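Local coordinates for protein nucleoside-diphosphate-sugar pyrophosphorylase (Vibrio cholerae, PDB 4EVW) that probably joins the nucleotide of a nucleoside triphosphate to a sugar phosphate, releasing pyrophosphate, as related nucleotide-sugar pyrophosphorylases do, at residues 2-7 and 49-54; 25-30 and 236-241; 34-39 and 112-117; 116-121 and 227-232. The protein carries 1 engineered substitution. All coordinates share one frame; numbering follows the deposited sequence.

Interaction 1: residues 2-7 and 49-54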
# COMPACT_ATOMS: atom_id res chain seq x y z
N ILE A 2 -9.29 3.88 -1.78
CA ILE A 2 -8.25 2.86 -1.86
C ILE A 2 -7.20 3.39 -2.82
O ILE A 2 -7.49 3.69 -3.98
CB ILE A 2 -8.83 1.54 -2.40
CG1 ILE A 2 -10.02 1.09 -1.55
CG2 ILE A 2 -7.74 0.47 -2.40
CD1 ILE A 2 -9.64 0.54 -0.20
N VAL A 3 -5.97 3.51 -2.33
CA VAL A 3 -4.88 4.05 -3.14
C VAL A 3 -3.85 2.96 -3.42
O VAL A 3 -3.34 2.32 -2.50
CB VAL A 3 -4.18 5.21 -2.40
CG1 VAL A 3 -3.03 5.76 -3.24
CG2 VAL A 3 -5.20 6.30 -2.08
N ILE A 4 -3.55 2.75 -4.70
CA ILE A 4 -2.59 1.73 -5.04
C ILE A 4 -1.39 2.32 -5.77
O ILE A 4 -1.48 2.66 -6.95
CB ILE A 4 -3.17 0.64 -5.96
CG1 ILE A 4 -4.58 0.24 -5.50
CG2 ILE A 4 -2.25 -0.59 -5.93
CD1 ILE A 4 -4.60 -0.69 -4.31
N PRO A 5 -0.30 2.50 -5.07
CA PRO A 5 0.91 3.00 -5.68
C PRO A 5 1.53 1.88 -6.52
O PRO A 5 1.79 0.85 -6.01
CB PRO A 5 1.77 3.36 -4.50
CG PRO A 5 1.24 2.56 -3.39
CD PRO A 5 -0.13 2.16 -3.66
N MSE A 6 1.73 2.09 -7.80
CA MSE A 6 2.29 1.06 -8.62
C MSE A 6 3.16 1.66 -9.69
O MSE A 6 3.06 1.29 -10.79
CB MSE A 6 1.20 0.19 -9.24
CG MSE A 6 -0.04 0.91 -9.63
SE MSE A 6 -1.46 -0.18 -10.48
CE MSE A 6 -0.52 -0.96 -11.93
N ALA A 7 4.02 2.58 -9.30
CA ALA A 7 4.85 3.30 -10.20
C ALA A 7 6.26 2.77 -10.17
O ALA A 7 7.08 3.22 -10.89
CB ALA A 7 4.85 4.73 -9.86
N PHE A 49 -11.23 4.52 -6.07
CA PHE A 49 -9.90 3.91 -6.14
C PHE A 49 -8.98 4.88 -6.88
O PHE A 49 -9.38 5.50 -7.86
CB PHE A 49 -9.91 2.60 -6.95
CG PHE A 49 -10.50 1.44 -6.23
CD1 PHE A 49 -11.86 1.40 -5.94
CD2 PHE A 49 -9.70 0.37 -5.83
CE1 PHE A 49 -12.42 0.32 -5.26
CE2 PHE A 49 -10.24 -0.72 -5.16
CZ PHE A 49 -11.61 -0.74 -4.87
N LEU A 50 -7.75 5.01 -6.39
CA LEU A 50 -6.77 5.86 -7.06
C LEU A 50 -5.60 4.96 -7.43
O LEU A 50 -4.94 4.40 -6.55
CB LEU A 50 -6.28 6.98 -6.13
CG LEU A 50 -5.08 7.78 -6.64
CD1 LEU A 50 -5.40 8.49 -7.94
CD2 LEU A 50 -4.67 8.79 -5.58
N PHE A 51 -5.36 4.82 -8.73
CA PHE A 51 -4.25 4.00 -9.20
C PHE A 51 -3.15 4.97 -9.61
O PHE A 51 -3.37 5.85 -10.44
CB PHE A 51 -4.70 3.16 -10.40
CG PHE A 51 -5.83 2.21 -10.07
CD1 PHE A 51 -5.58 1.04 -9.36
CD2 PHE A 51 -7.13 2.49 -10.46
CE1 PHE A 51 -6.62 0.16 -9.03
CE2 PHE A 51 -8.18 1.62 -10.14
CZ PHE A 51 -7.92 0.46 -9.42
N ILE A 52 -1.97 4.82 -9.02
CA ILE A 52 -0.86 5.71 -9.33
C ILE A 52 0.14 4.90 -10.12
O ILE A 52 0.81 4.01 -9.60
CB ILE A 52 -0.21 6.27 -8.06
CG1 ILE A 52 -1.30 6.86 -7.15
CG2 ILE A 52 0.78 7.36 -8.43
CD1 ILE A 52 -0.81 7.23 -5.76
N VAL A 53 0.24 5.22 -11.41
CA VAL A 53 1.10 4.49 -12.30
C VAL A 53 2.16 5.34 -12.93
O VAL A 53 2.19 6.57 -12.77
CB VAL A 53 0.29 3.89 -13.46
CG1 VAL A 53 -0.86 3.07 -12.93
CG2 VAL A 53 -0.24 5.03 -14.34
N ARG A 54 3.02 4.68 -13.68
CA ARG A 54 4.08 5.37 -14.38
C ARG A 54 3.80 5.35 -15.87
O ARG A 54 3.08 4.48 -16.36
CB ARG A 54 5.39 4.70 -14.10
CG ARG A 54 6.44 5.71 -14.05
CD ARG A 54 7.56 5.24 -13.22
NE ARG A 54 8.77 5.60 -13.91
CZ ARG A 54 9.54 4.73 -14.55
NH1 ARG A 54 9.22 3.43 -14.56
NH2 ARG A 54 10.60 5.16 -15.21
O HOH W 1 3.28 1.72 -13.36
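The Phe-49 ring carries Ile-2 over one face: CB of Ile-2 stands 3.7 Å from Phe-49 CD2, displaced toward the rim, in a CH-pi contact, while CG1 and CG2 spread over the CE2 side. Both side chains point the same way. Phe-51 repeats the pairing less squarely, its CD1 meeting Ile-4 CG1 obliquely at 4.1 Å. These four residues line one face of the two strands, which Phe-33 and Val-63 of flanking helices help to cover. At its end lie selenomethionine Met-6 and Val-53: the Met-6 chain runs straight to SE (chi2 179°), chi3 of -55° turns CE aside, and CG and SE lie alongside Val-53 CG1. On the other face CG1 of Val-3, anti to its backbone N, reaches CD1 of Ile-52 at 3.7 Å, with Leu-50 CD2 farther off; Leu-95 and Thr-90 of helix 87-100 pack there.

Between the faces four backbone bonds join the strands in parallel register, their directions only 10° apart. Leu-50 N binds Ile-2 O and Ile-4 N binds Leu-50 O, each at 2.8 Å; Ile-52 N then takes Ile-4 O, and Met-6 N takes Ile-52 O. Past the last direct bond, a water accepts from Arg-54 N and donates to Met-6 O, 2.6 Å from that O. Strand 2-5 also pairs with strand 109-111 and strand 49-54 with strand 75-80, so this is an inner pair in the parallel part of the mixed sheet, sandwiched by helices, of the Rossmann-like nucleotidyltransferase fold.

Interaction 2: residues 25-30 and 236-241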
# COMPACT_ATOMS: atom_id res chain seq x y z
N LEU A 25 1.50 -9.68 -15.39
CA LEU A 25 1.70 -11.12 -15.51
C LEU A 25 0.39 -11.81 -15.18
O LEU A 25 -0.43 -11.29 -14.42
CB LEU A 25 2.82 -11.58 -14.56
CG LEU A 25 4.18 -10.95 -14.90
CD1 LEU A 25 5.26 -11.55 -14.02
CD2 LEU A 25 4.49 -11.19 -16.38
N GLU A 26 0.18 -12.99 -15.76
CA GLU A 26 -1.07 -13.72 -15.56
C GLU A 26 -0.92 -14.97 -14.69
O GLU A 26 0.15 -15.58 -14.62
CB GLU A 26 -1.67 -14.10 -16.91
CG GLU A 26 -2.04 -12.90 -17.78
CD GLU A 26 -2.56 -13.29 -19.16
OE1 GLU A 26 -3.49 -14.11 -19.24
OE2 GLU A 26 -2.03 -12.76 -20.17
N ALA A 27 -2.00 -15.32 -14.01
CA ALA A 27 -2.03 -16.49 -13.15
C ALA A 27 -3.47 -16.91 -12.92
O ALA A 27 -4.32 -16.08 -12.56
CB ALA A 27 -1.34 -16.19 -11.81
N HIS A 28 -3.75 -18.18 -13.15
CA HIS A 28 -5.08 -18.73 -12.94
C HIS A 28 -6.21 -17.97 -13.64
O HIS A 28 -7.31 -17.84 -13.10
CB HIS A 28 -5.35 -18.80 -11.44
CG HIS A 28 -4.27 -19.50 -10.68
ND1 HIS A 28 -3.89 -20.80 -10.96
CD2 HIS A 28 -3.50 -19.10 -9.65
CE1 HIS A 28 -2.92 -21.15 -10.14
NE2 HIS A 28 -2.66 -20.14 -9.34
N GLY A 29 -5.93 -17.46 -14.83
CA GLY A 29 -6.96 -16.77 -15.59
C GLY A 29 -7.03 -15.25 -15.52
O GLY A 29 -7.85 -14.65 -16.21
N GLN A 30 -6.20 -14.62 -14.70
CA GLN A 30 -6.22 -13.17 -14.60
C GLN A 30 -4.88 -12.58 -14.19
O GLN A 30 -4.03 -13.27 -13.62
CB GLN A 30 -7.33 -12.72 -13.65
CG GLN A 30 -7.20 -13.22 -12.22
CD GLN A 30 -8.40 -12.86 -11.37
OE1 GLN A 30 -8.39 -13.05 -10.15
NE2 GLN A 30 -9.45 -12.34 -12.00
N ASP A 236 10.03 -15.89 -7.18
CA ASP A 236 9.77 -17.17 -6.54
C ASP A 236 8.35 -17.28 -6.00
O ASP A 236 7.73 -18.34 -6.08
CB ASP A 236 10.79 -17.42 -5.43
CG ASP A 236 12.16 -17.81 -5.97
OD1 ASP A 236 12.36 -17.74 -7.21
OD2 ASP A 236 13.05 -18.18 -5.17
N GLU A 237 7.82 -16.18 -5.46
CA GLU A 237 6.46 -16.17 -4.94
C GLU A 237 5.45 -16.29 -6.08
O GLU A 237 4.41 -16.93 -5.94
CB GLU A 237 6.19 -14.89 -4.15
CG GLU A 237 6.88 -14.84 -2.80
CD GLU A 237 6.80 -13.48 -2.15
OE1 GLU A 237 6.31 -12.54 -2.81
OE2 GLU A 237 7.23 -13.34 -0.99
N TYR A 238 5.76 -15.68 -7.22
CA TYR A 238 4.89 -15.75 -8.38
C TYR A 238 4.85 -17.20 -8.88
O TYR A 238 3.80 -17.72 -9.25
CB TYR A 238 5.39 -14.81 -9.49
CG TYR A 238 4.69 -14.96 -10.82
CD1 TYR A 238 3.31 -14.78 -10.94
CD2 TYR A 238 5.41 -15.28 -11.98
CE1 TYR A 238 2.67 -14.92 -12.17
CE2 TYR A 238 4.78 -15.41 -13.21
CZ TYR A 238 3.41 -15.24 -13.30
OH TYR A 238 2.80 -15.38 -14.53
N THR A 239 6.01 -17.85 -8.86
CA THR A 239 6.10 -19.25 -9.28
C THR A 239 5.27 -20.11 -8.32
O THR A 239 4.52 -20.98 -8.76
CB THR A 239 7.57 -19.73 -9.26
OG1 THR A 239 8.32 -19.02 -10.24
CG2 THR A 239 7.65 -21.23 -9.56
N ASP A 240 5.41 -19.85 -7.02
CA ASP A 240 4.66 -20.60 -6.02
C ASP A 240 3.16 -20.39 -6.20
O ASP A 240 2.38 -21.33 -6.05
CB ASP A 240 5.06 -20.18 -4.60
CG ASP A 240 6.50 -20.54 -4.27
OD1 ASP A 240 7.01 -21.52 -4.85
OD2 ASP A 240 7.11 -19.85 -3.43
N PHE A 241 2.75 -19.17 -6.51
CA PHE A 241 1.34 -18.86 -6.71
C PHE A 241 0.82 -19.60 -7.94
O PHE A 241 -0.34 -20.01 -7.99
CB PHE A 241 1.13 -17.36 -6.88
CG PHE A 241 -0.31 -16.95 -7.02
CD1 PHE A 241 -1.23 -17.25 -6.01
CD2 PHE A 241 -0.74 -16.25 -8.14
CE1 PHE A 241 -2.56 -16.86 -6.13
CE2 PHE A 241 -2.07 -15.86 -8.27
CZ PHE A 241 -2.98 -16.16 -7.26
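Tyr-238 and His-28 make the two polar links of this contact, one in each direction. The Tyr-238 hydroxyl donates to the backbone O of Glu-26, OH to O 2.7 Å, with the acceptor near the plane of the phenol ring. In return His-28 NE2 donates to Phe-241 O at 2.7 Å, the N-H...O angle being 154° and the oxygen somewhat out of the imidazole plane. The same imidazole turns its CD2 edge to a face of the Phe-241 ring in a T-shaped pair, centroids 5.0 Å apart and planes at 81°. Leu-25 CD1 sits over one face of Tyr-238 toward its rim, and Ala-27 CB fits against Phe-241, 3.6 Å from CE2.

Around this shell, the backbone sets the groups in place. Ala-27 to Gln-30 form a type I' turn, closed by Ala-27 N to Gln-30 O and Gln-30 N to Ala-27 O, which holds His-28 at the tip of a tight hairpin. On the helix, Tyr-238 and Phe-241 are three residues apart; both have CG anti to the backbone N, and both rings end against the hairpin.

Leu-32 of helix 32-37 packs on Ala-27 and Tyr-238, and Phe-13 of helix 11-15 touches Leu-25 and Tyr-238. Phe-241 also meets the rings of His-35 and Phe-117, so helix 235-243, near the end of the modelled chain, packs on both the hairpin of strands 26-27 and 30-31 and the short strand 116-117.

Interaction 3: residues 34-39 and 112-117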
# COMPACT_ATOMS: atom_id res chain seq x y z
N GLU A 34 -5.34 -7.74 -11.26
CA GLU A 34 -6.70 -8.14 -10.93
C GLU A 34 -6.78 -8.93 -9.63
O GLU A 34 -7.69 -8.73 -8.82
CB GLU A 34 -7.31 -8.95 -12.08
CG GLU A 34 -7.57 -8.12 -13.33
CD GLU A 34 -7.76 -8.99 -14.56
OE1 GLU A 34 -6.75 -9.39 -15.18
OE2 GLU A 34 -8.92 -9.29 -14.90
N HIS A 35 -5.84 -9.85 -9.43
CA HIS A 35 -5.81 -10.65 -8.20
C HIS A 35 -5.71 -9.72 -6.99
O HIS A 35 -6.37 -9.94 -5.98
CB HIS A 35 -4.61 -11.59 -8.18
CG HIS A 35 -4.79 -12.83 -9.00
ND1 HIS A 35 -5.72 -13.79 -8.69
CD2 HIS A 35 -4.13 -13.28 -10.09
CE1 HIS A 35 -5.63 -14.78 -9.56
NE2 HIS A 35 -4.67 -14.50 -10.42
N SER A 36 -4.87 -8.70 -7.11
CA SER A 36 -4.69 -7.77 -6.00
C SER A 36 -5.87 -6.84 -5.78
O SER A 36 -6.36 -6.71 -4.66
CB SER A 36 -3.42 -6.95 -6.19
OG SER A 36 -3.31 -5.96 -5.18
N VAL A 37 -6.35 -6.20 -6.84
CA VAL A 37 -7.46 -5.27 -6.71
C VAL A 37 -8.76 -5.98 -6.32
O VAL A 37 -9.60 -5.41 -5.63
CB VAL A 37 -7.67 -4.46 -8.01
CG1 VAL A 37 -8.85 -3.50 -7.85
CG2 VAL A 37 -6.41 -3.66 -8.31
N ASN A 38 -8.91 -7.24 -6.74
CA ASN A 38 -10.12 -7.98 -6.39
C ASN A 38 -10.24 -8.20 -4.88
O ASN A 38 -11.31 -8.57 -4.39
CB ASN A 38 -10.17 -9.32 -7.12
CG ASN A 38 -10.96 -9.23 -8.40
OD1 ASN A 38 -11.89 -8.43 -8.50
ND2 ASN A 38 -10.61 -10.05 -9.39
N SER A 39 -9.15 -7.96 -4.16
CA SER A 39 -9.17 -8.07 -2.71
C SER A 39 -10.30 -7.19 -2.20
O SER A 39 -10.99 -7.52 -1.24
CB SER A 39 -7.86 -7.53 -2.10
OG SER A 39 -6.73 -8.30 -2.49
N PHE A 112 -2.46 0.37 -0.42
CA PHE A 112 -2.25 -1.06 -0.57
C PHE A 112 -1.31 -1.26 -1.75
O PHE A 112 -1.15 -0.36 -2.57
CB PHE A 112 -3.60 -1.72 -0.85
CG PHE A 112 -3.56 -3.21 -0.80
CD1 PHE A 112 -3.23 -3.87 0.37
CD2 PHE A 112 -3.87 -3.96 -1.93
CE1 PHE A 112 -3.22 -5.27 0.43
CE2 PHE A 112 -3.85 -5.35 -1.89
CZ PHE A 112 -3.53 -6.01 -0.71
N ASN A 113 -0.68 -2.42 -1.85
CA ASN A 113 0.22 -2.61 -2.97
C ASN A 113 -0.22 -3.76 -3.86
O ASN A 113 -0.88 -4.70 -3.42
CB ASN A 113 1.65 -2.80 -2.48
CG ASN A 113 1.85 -4.07 -1.72
OD1 ASN A 113 2.10 -5.12 -2.31
ND2 ASN A 113 1.72 -4.00 -0.41
N ILE A 114 0.15 -3.65 -5.12
CA ILE A 114 -0.24 -4.62 -6.12
C ILE A 114 0.47 -5.98 -5.98
O ILE A 114 0.13 -6.93 -6.69
CB ILE A 114 -0.03 -4.00 -7.53
CG1 ILE A 114 -1.16 -4.43 -8.46
CG2 ILE A 114 1.34 -4.35 -8.08
CD1 ILE A 114 -2.53 -3.97 -8.00
N ASP A 115 1.42 -6.08 -5.05
CA ASP A 115 2.17 -7.32 -4.81
C ASP A 115 1.49 -8.21 -3.77
O ASP A 115 1.97 -9.29 -3.46
CB ASP A 115 3.57 -7.04 -4.25
CG ASP A 115 4.38 -6.11 -5.11
OD1 ASP A 115 4.38 -6.30 -6.35
OD2 ASP A 115 5.04 -5.21 -4.55
N THR A 116 0.37 -7.74 -3.24
CA THR A 116 -0.32 -8.46 -2.19
C THR A 116 -1.77 -8.77 -2.50
O THR A 116 -2.45 -7.96 -3.12
CB THR A 116 -0.27 -7.63 -0.89
OG1 THR A 116 1.08 -7.20 -0.65
CG2 THR A 116 -0.74 -8.45 0.30
N PHE A 117 -2.24 -9.94 -2.08
CA PHE A 117 -3.64 -10.29 -2.26
C PHE A 117 -4.24 -10.52 -0.88
O PHE A 117 -3.67 -11.24 -0.04
CB PHE A 117 -3.86 -11.57 -3.07
CG PHE A 117 -3.00 -11.67 -4.29
CD1 PHE A 117 -2.62 -10.53 -4.99
CD2 PHE A 117 -2.56 -12.91 -4.73
CE1 PHE A 117 -1.81 -10.63 -6.12
CE2 PHE A 117 -1.75 -13.03 -5.85
CZ PHE A 117 -1.37 -11.88 -6.55
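Ser-36 and His-35 on helix 32-37 pack against Ile-114, Thr-116 and Phe-117 in a buried helix-to-turn contact within the alpha/beta nucleotidyltransferase fold, just past the strand 109-111. The chain there makes a type I beta turn from Asn-113 to Thr-116, which leads into strand 116-117. Thr-116 OG1 donates to Asn-113 OD1 at 2.8 Å, a side-chain bond across the turn.

The Phe-117 ring lies against the helix with His-35 CB over one face, 3.7 Å from the centroid, and its CD1 near the backbone of Ser-36. The imidazole beyond CB meets that ring obliquely, its NE2 bound to Ala-27 O. Ile-114 brings CD1 beside Ser-36, 3.6 Å from its CB, and also touches CG2 of Val-37; Phe-112 brings its ring edge, through CE2, to Ser-36 OG.

One turn on, Ser-39 OG donates to Ser-36 O at 2.7 Å, a carbonyl that also accepts Ser-39 N from the same face; Ser-39 OG is also hydrogen-bonded to Arg-118 N. Ser-36 itself has OG anti to its backbone N (chi1 175°), and that hydroxyl donates to Thr-116 O nearly in line with its C=O bond, OG to O 3.0 Å.

Interaction 4: residues 116-121 and 227-232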
# COMPACT_ATOMS: atom_id res chain seq x y z
N THR A 116 0.37 -7.74 -3.24
CA THR A 116 -0.32 -8.46 -2.19
C THR A 116 -1.77 -8.77 -2.50
O THR A 116 -2.45 -7.96 -3.12
CB THR A 116 -0.27 -7.63 -0.89
OG1 THR A 116 1.08 -7.20 -0.65
CG2 THR A 116 -0.74 -8.45 0.30
N PHE A 117 -2.24 -9.94 -2.08
CA PHE A 117 -3.64 -10.29 -2.26
C PHE A 117 -4.24 -10.52 -0.88
O PHE A 117 -3.67 -11.24 -0.04
CB PHE A 117 -3.86 -11.57 -3.07
CG PHE A 117 -3.00 -11.67 -4.29
CD1 PHE A 117 -2.62 -10.53 -4.99
CD2 PHE A 117 -2.56 -12.91 -4.73
CE1 PHE A 117 -1.81 -10.63 -6.12
CE2 PHE A 117 -1.75 -13.03 -5.85
CZ PHE A 117 -1.37 -11.88 -6.55
N ARG A 118 -5.39 -9.91 -0.66
CA ARG A 118 -6.11 -10.02 0.61
C ARG A 118 -7.53 -10.40 0.24
O ARG A 118 -8.43 -9.55 0.22
CB ARG A 118 -6.08 -8.68 1.33
CG ARG A 118 -4.75 -8.40 2.02
CD ARG A 118 -4.68 -9.12 3.36
NE ARG A 118 -5.62 -8.54 4.32
CZ ARG A 118 -6.79 -9.07 4.65
NH1 ARG A 118 -7.18 -10.23 4.12
NH2 ARG A 118 -7.59 -8.44 5.51
N PRO A 119 -7.77 -11.69 -0.05
CA PRO A 119 -9.12 -12.12 -0.43
C PRO A 119 -10.23 -11.70 0.55
O PRO A 119 -10.06 -11.79 1.76
CB PRO A 119 -9.00 -13.64 -0.51
CG PRO A 119 -7.55 -13.90 -0.70
CD PRO A 119 -6.88 -12.85 0.14
N ASN A 120 -11.36 -11.27 -0.01
CA ASN A 120 -12.52 -10.90 0.78
C ASN A 120 -12.25 -9.85 1.86
O ASN A 120 -12.77 -9.93 2.97
CB ASN A 120 -13.11 -12.16 1.44
CG ASN A 120 -13.30 -13.30 0.45
OD1 ASN A 120 -13.79 -13.10 -0.66
ND2 ASN A 120 -12.91 -14.51 0.86
N PHE A 121 -11.45 -8.85 1.52
CA PHE A 121 -11.14 -7.80 2.49
C PHE A 121 -12.39 -7.03 2.90
O PHE A 121 -13.24 -6.71 2.07
CB PHE A 121 -10.12 -6.81 1.91
CG PHE A 121 -9.84 -5.63 2.80
CD1 PHE A 121 -10.58 -4.45 2.68
CD2 PHE A 121 -8.85 -5.70 3.77
CE1 PHE A 121 -10.34 -3.36 3.52
CE2 PHE A 121 -8.61 -4.62 4.62
CZ PHE A 121 -9.35 -3.45 4.49
N HIS A 227 -3.09 -17.06 6.55
CA HIS A 227 -3.80 -17.59 5.39
C HIS A 227 -4.69 -16.56 4.71
O HIS A 227 -5.25 -16.83 3.64
CB HIS A 227 -4.65 -18.81 5.78
CG HIS A 227 -5.85 -18.48 6.61
ND1 HIS A 227 -5.80 -18.35 7.98
CD2 HIS A 227 -7.14 -18.24 6.26
CE1 HIS A 227 -7.00 -18.04 8.44
NE2 HIS A 227 -7.83 -17.97 7.41
N GLU A 228 -4.83 -15.39 5.31
CA GLU A 228 -5.68 -14.35 4.73
C GLU A 228 -4.90 -13.40 3.83
O GLU A 228 -5.47 -12.50 3.22
CB GLU A 228 -6.38 -13.56 5.84
CG GLU A 228 -7.38 -14.41 6.63
CD GLU A 228 -8.11 -13.61 7.70
OE1 GLU A 228 -7.47 -13.19 8.69
OE2 GLU A 228 -9.33 -13.40 7.54
N VAL A 229 -3.59 -13.60 3.74
CA VAL A 229 -2.75 -12.76 2.89
C VAL A 229 -1.83 -13.62 2.03
O VAL A 229 -1.26 -14.61 2.49
CB VAL A 229 -1.91 -11.76 3.74
CG1 VAL A 229 -0.96 -12.50 4.68
CG2 VAL A 229 -1.14 -10.82 2.82
N ILE A 230 -1.73 -13.25 0.75
CA ILE A 230 -0.87 -13.97 -0.18
C ILE A 230 0.09 -12.95 -0.78
O ILE A 230 -0.34 -11.93 -1.31
CB ILE A 230 -1.68 -14.62 -1.32
CG1 ILE A 230 -2.62 -15.68 -0.74
CG2 ILE A 230 -0.73 -15.24 -2.36
CD1 ILE A 230 -3.79 -16.02 -1.63
N PHE A 231 1.38 -13.22 -0.67
CA PHE A 231 2.38 -12.30 -1.21
C PHE A 231 2.86 -12.83 -2.55
O PHE A 231 3.13 -14.02 -2.71
CB PHE A 231 3.55 -12.17 -0.25
CG PHE A 231 3.17 -11.59 1.09
CD1 PHE A 231 2.80 -10.25 1.20
CD2 PHE A 231 3.18 -12.38 2.23
CE1 PHE A 231 2.44 -9.72 2.43
CE2 PHE A 231 2.82 -11.85 3.46
CZ PHE A 231 2.45 -10.52 3.56
N CYS A 232 2.96 -11.92 -3.52
CA CYS A 232 3.38 -12.28 -4.86
C CYS A 232 4.25 -11.13 -5.38
O CYS A 232 4.01 -10.60 -6.46
CB CYS A 232 2.14 -12.45 -5.74
SG CYS A 232 2.37 -13.46 -7.20
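Phe-117 and Ile-230 form an antiparallel hydrogen-bonded pair, N to O 2.9 Å in both directions, with Thr-116 and Phe-231 the non-hydrogen-bonded pair beside it. On the side of Phe-117, ring atom CD2 rests 3.8 Å from Ile-230 CG2, and CZ approaches Cys-232 CB at 3.6 Å; the Cys-232 sulfur stands obliquely to the ring in a loose sulfur-aromatic contact. On the other side Thr-116 CG2 and Val-229 CG2 press together at 3.5 Å, tighter than usual for two methyls, and the Phe-231 ring lies alongside Thr-116.

Past the strands, Arg-118 folds back, bent at chi2 (-81°) and chi3, and packs its CD on Val-229 CB. Its NH1 donates to Glu-228 O at 3.0 Å from above the carbonyl plane, while NH2 forms a salt bridge with Glu-135 of strand 132-138. The Glu-228 carboxylate is not in contact with the guanidinium; its OE1 binds Ala-225 N.

The two-stranded sheet is thus joined by backbone bonds and apolar side chains, while the buried Arg-118 charge is probably offset by Glu-135, which links the end of the small sheet to the large one.

Interaction 1 is central sheet, two neighbouring parallel strands joined by regular backbone bonds and aliphatic-aromatic pairs; interaction 3 is as deeply buried, but there a helix meets a turn through a serine hydroxyl and a phenylalanine face. The two touch where Val-3 O meets Phe-112 N. Interactions 3 and 4 share Thr-116 and Phe-117, which face helix 32-37 on one hand and strand 230-231 on the other. Interaction 2 lies farthest out, its centre about 20 Å from the centre of the chain, and is partly exposed, with side-chain-to-carbonyl bonds replacing strand pairing. Phe-241 brings it against His-35 and Phe-117, and the sequence from strand 230-231 into helix 235-243 connects it directly to interaction 4.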